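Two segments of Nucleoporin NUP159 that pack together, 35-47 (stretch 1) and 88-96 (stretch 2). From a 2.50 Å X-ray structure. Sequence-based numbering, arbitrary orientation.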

# COMPACT_ATOMS: atom_id res chain seq x y z
N LEU A 35 -12.77 -10.64 0.18
CA LEU A 35 -11.38 -10.39 -0.18
C LEU A 35 -10.47 -11.24 0.69
O LEU A 35 -10.84 -11.54 1.81
CB LEU A 35 -11.04 -8.94 0.12
CG LEU A 35 -11.56 -7.75 -0.68
CD1 LEU A 35 -10.74 -7.56 -1.91
CD2 LEU A 35 -13.06 -7.80 -1.00
N PRO A 36 -9.29 -11.63 0.20
CA PRO A 36 -8.35 -12.40 1.03
C PRO A 36 -7.91 -11.58 2.23
O PRO A 36 -7.50 -10.43 2.04
CB PRO A 36 -7.17 -12.65 0.08
CG PRO A 36 -7.73 -12.48 -1.26
CD PRO A 36 -8.75 -11.39 -1.15
N PHE A 37 -8.02 -12.14 3.43
CA PHE A 37 -7.70 -11.42 4.65
C PHE A 37 -6.19 -11.23 4.80
O PHE A 37 -5.52 -11.93 5.54
CB PHE A 37 -8.29 -12.12 5.88
CG PHE A 37 -8.36 -11.25 7.11
CD1 PHE A 37 -9.16 -10.11 7.14
CD2 PHE A 37 -7.60 -11.55 8.23
CE1 PHE A 37 -9.21 -9.29 8.27
CE2 PHE A 37 -7.65 -10.73 9.37
CZ PHE A 37 -8.45 -9.60 9.37
N ALA A 38 -5.68 -10.25 4.06
CA ALA A 38 -4.26 -9.91 4.02
C ALA A 38 -4.18 -8.53 3.46
O ALA A 38 -5.16 -8.00 2.93
CB ALA A 38 -3.51 -10.87 3.13
N SER A 39 -3.03 -7.91 3.58
CA SER A 39 -2.88 -6.64 2.93
C SER A 39 -2.67 -6.95 1.46
O SER A 39 -1.97 -7.90 1.12
CB SER A 39 -1.73 -5.88 3.53
OG SER A 39 -0.54 -6.58 3.33
N LEU A 40 -3.35 -6.22 0.59
CA LEU A 40 -3.36 -6.59 -0.81
C LEU A 40 -2.62 -5.56 -1.61
O LEU A 40 -2.79 -4.36 -1.36
CB LEU A 40 -4.79 -6.72 -1.34
CG LEU A 40 -5.87 -7.49 -0.59
CD1 LEU A 40 -7.21 -7.24 -1.29
CD2 LEU A 40 -5.57 -8.93 -0.62
N GLN A 41 -1.80 -6.01 -2.55
CA GLN A 41 -1.05 -5.13 -3.42
C GLN A 41 -1.16 -5.64 -4.82
O GLN A 41 -0.19 -6.18 -5.39
CB GLN A 41 0.39 -5.08 -2.98
CG GLN A 41 0.55 -4.26 -1.72
CD GLN A 41 1.94 -4.31 -1.18
OE1 GLN A 41 2.75 -3.42 -1.44
NE2 GLN A 41 2.24 -5.37 -0.40
N ASN A 42 -2.36 -5.49 -5.37
CA ASN A 42 -2.76 -6.26 -6.52
C ASN A 42 -2.68 -5.48 -7.85
O ASN A 42 -3.40 -5.79 -8.82
CB ASN A 42 -4.16 -6.81 -6.29
CG ASN A 42 -4.16 -7.99 -5.34
OD1 ASN A 42 -3.22 -8.20 -4.57
ND2 ASN A 42 -5.21 -8.76 -5.39
N LEU A 43 -1.80 -4.47 -7.88
CA LEU A 43 -1.55 -3.72 -9.10
C LEU A 43 -0.14 -3.18 -9.09
O LEU A 43 0.28 -2.57 -8.10
CB LEU A 43 -2.54 -2.56 -9.25
CG LEU A 43 -2.20 -1.56 -10.34
CD1 LEU A 43 -2.76 -2.06 -11.68
CD2 LEU A 43 -2.74 -0.20 -10.03
N ASP A 44 0.57 -3.38 -10.19
CA ASP A 44 1.90 -2.81 -10.36
C ASP A 44 2.08 -2.33 -11.78
O ASP A 44 1.39 -2.79 -12.69
CB ASP A 44 2.99 -3.83 -10.02
CG ASP A 44 4.36 -3.18 -9.78
OD1 ASP A 44 4.42 -1.95 -9.57
OD2 ASP A 44 5.43 -3.84 -9.76
N ILE A 45 2.98 -1.38 -11.97
CA ILE A 45 3.23 -0.79 -13.27
C ILE A 45 4.72 -0.75 -13.48
O ILE A 45 5.47 -0.44 -12.58
CB ILE A 45 2.65 0.63 -13.34
CG1 ILE A 45 1.12 0.57 -13.41
CG2 ILE A 45 3.27 1.41 -14.51
CD1 ILE A 45 0.43 1.93 -13.40
N SER A 46 5.15 -1.10 -14.67
CA SER A 46 6.54 -0.95 -15.04
C SER A 46 6.59 0.07 -16.16
O SER A 46 6.11 -0.18 -17.27
CB SER A 46 7.09 -2.27 -15.50
OG SER A 46 8.10 -2.06 -16.45
N ASN A 47 7.15 1.22 -15.85
CA ASN A 47 7.28 2.29 -16.82
C ASN A 47 8.33 2.02 -17.90
O ASN A 47 8.25 2.59 -18.99
CB ASN A 47 7.58 3.60 -16.09
CG ASN A 47 6.38 4.15 -15.35
OD1 ASN A 47 5.43 4.62 -15.97
ND2 ASN A 47 6.41 4.07 -14.04
N PRO A 88 -6.99 -17.89 -7.43
CA PRO A 88 -7.91 -17.47 -6.36
C PRO A 88 -7.42 -16.42 -5.33
O PRO A 88 -8.07 -15.36 -5.16
CB PRO A 88 -8.25 -18.80 -5.66
CG PRO A 88 -8.09 -19.82 -6.74
CD PRO A 88 -6.90 -19.36 -7.53
N ASP A 89 -6.32 -16.69 -4.64
CA ASP A 89 -6.06 -15.91 -3.43
C ASP A 89 -4.92 -14.89 -3.55
O ASP A 89 -4.05 -14.84 -2.69
CB ASP A 89 -5.77 -16.87 -2.26
CG ASP A 89 -6.53 -16.52 -0.98
OD1 ASP A 89 -7.80 -16.51 -1.01
OD2 ASP A 89 -5.93 -16.29 0.10
N VAL A 90 -4.90 -14.05 -4.58
CA VAL A 90 -3.70 -13.22 -4.72
C VAL A 90 -3.69 -11.93 -3.94
O VAL A 90 -4.69 -11.21 -3.87
CB VAL A 90 -3.12 -13.09 -6.19
CG1 VAL A 90 -4.01 -13.75 -7.20
CG2 VAL A 90 -2.80 -11.64 -6.54
N ILE A 91 -2.53 -11.66 -3.33
CA ILE A 91 -2.38 -10.54 -2.41
C ILE A 91 -1.25 -9.63 -2.83
O ILE A 91 -1.09 -8.54 -2.28
CB ILE A 91 -2.18 -11.07 -0.97
CG1 ILE A 91 -0.93 -11.94 -0.86
CG2 ILE A 91 -3.39 -11.87 -0.53
CD1 ILE A 91 -0.34 -11.98 0.52
N PHE A 92 -0.48 -10.06 -3.82
CA PHE A 92 0.77 -9.40 -4.17
C PHE A 92 1.18 -9.66 -5.60
O PHE A 92 1.24 -10.79 -6.04
CB PHE A 92 1.90 -9.83 -3.23
CG PHE A 92 3.22 -9.20 -3.55
CD1 PHE A 92 3.57 -7.97 -3.01
CD2 PHE A 92 4.11 -9.83 -4.42
CE1 PHE A 92 4.80 -7.37 -3.31
CE2 PHE A 92 5.34 -9.23 -4.73
CZ PHE A 92 5.68 -8.00 -4.16
N VAL A 93 1.53 -8.60 -6.29
CA VAL A 93 1.78 -8.63 -7.72
C VAL A 93 2.85 -7.56 -7.95
O VAL A 93 2.80 -6.49 -7.33
CB VAL A 93 0.46 -8.35 -8.46
CG1 VAL A 93 0.47 -7.03 -9.24
CG2 VAL A 93 0.04 -9.53 -9.29
N CYS A 94 3.85 -7.84 -8.80
CA CYS A 94 4.94 -6.90 -9.01
C CYS A 94 5.98 -7.31 -10.05
O CYS A 94 6.29 -8.49 -10.18
CB CYS A 94 5.63 -6.58 -7.68
SG CYS A 94 7.15 -7.48 -7.36
N PHE A 95 6.56 -6.33 -10.75
CA PHE A 95 7.61 -6.58 -11.72
C PHE A 95 8.96 -6.65 -11.05
O PHE A 95 9.24 -5.87 -10.15
CB PHE A 95 7.64 -5.52 -12.81
CG PHE A 95 6.41 -5.48 -13.66
CD1 PHE A 95 5.36 -4.61 -13.35
CD2 PHE A 95 6.29 -6.29 -14.76
CE1 PHE A 95 4.21 -4.57 -14.13
CE2 PHE A 95 5.15 -6.26 -15.55
CZ PHE A 95 4.10 -5.39 -15.23
N HIS A 96 9.80 -7.58 -11.51
CA HIS A 96 11.15 -7.75 -10.98
C HIS A 96 12.06 -8.27 -12.08
O HIS A 96 11.94 -9.41 -12.50
CB HIS A 96 11.15 -8.74 -9.80
CG HIS A 96 12.52 -9.07 -9.28
ND1 HIS A 96 13.14 -10.28 -9.51
CD2 HIS A 96 13.38 -8.33 -8.53
CE1 HIS A 96 14.33 -10.28 -8.92
NE2 HIS A 96 14.50 -9.11 -8.32

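Segments 35-47 and 88-96 of NUP159 run side by side, their strands nearly parallel (7°), and bury 683 Å² between them. Backbone pairing is confined to a single bridge, Q41 with F92: Q41 N donates to I91 O (2.6 Å), and V93 N returns a weak bond to Q41 O (3.1 Å, 125° at the hydrogen). Two CA-H...O contacts accompany it, L40 CA to I91 O (3.3 Å) and F92 CA to Q41 O (3.6 Å). Two side chains that follow Q41 bind backbone of the second segment, at V90 before F92 and at F95 after it. The CB of N42 points away, yet its amide reaches back so that ND2 donates to V90 O (2.9 Å); OD1 lies 3.4 Å from F92 N, but the angle is too poor for a hydrogen bond. Farther along, D44 OD2 accepts from F95 N (2.9 Å, 160°), while D44 OD1 takes a weak bond from I45 N (2.9 Å) within its own segment. Apolar packing gathers on I91, whose CG2 meets P36 CB (3.9 Å), A38 CB (3.8 Å) and L40 CD2 (3.7 Å). V93 CG1 lies against backbone, 3.7 Å from L43 N. At the far end, S46 CB sits over one face of the F95 ring, 3.8 Å from its centroid, a CH-pi contact.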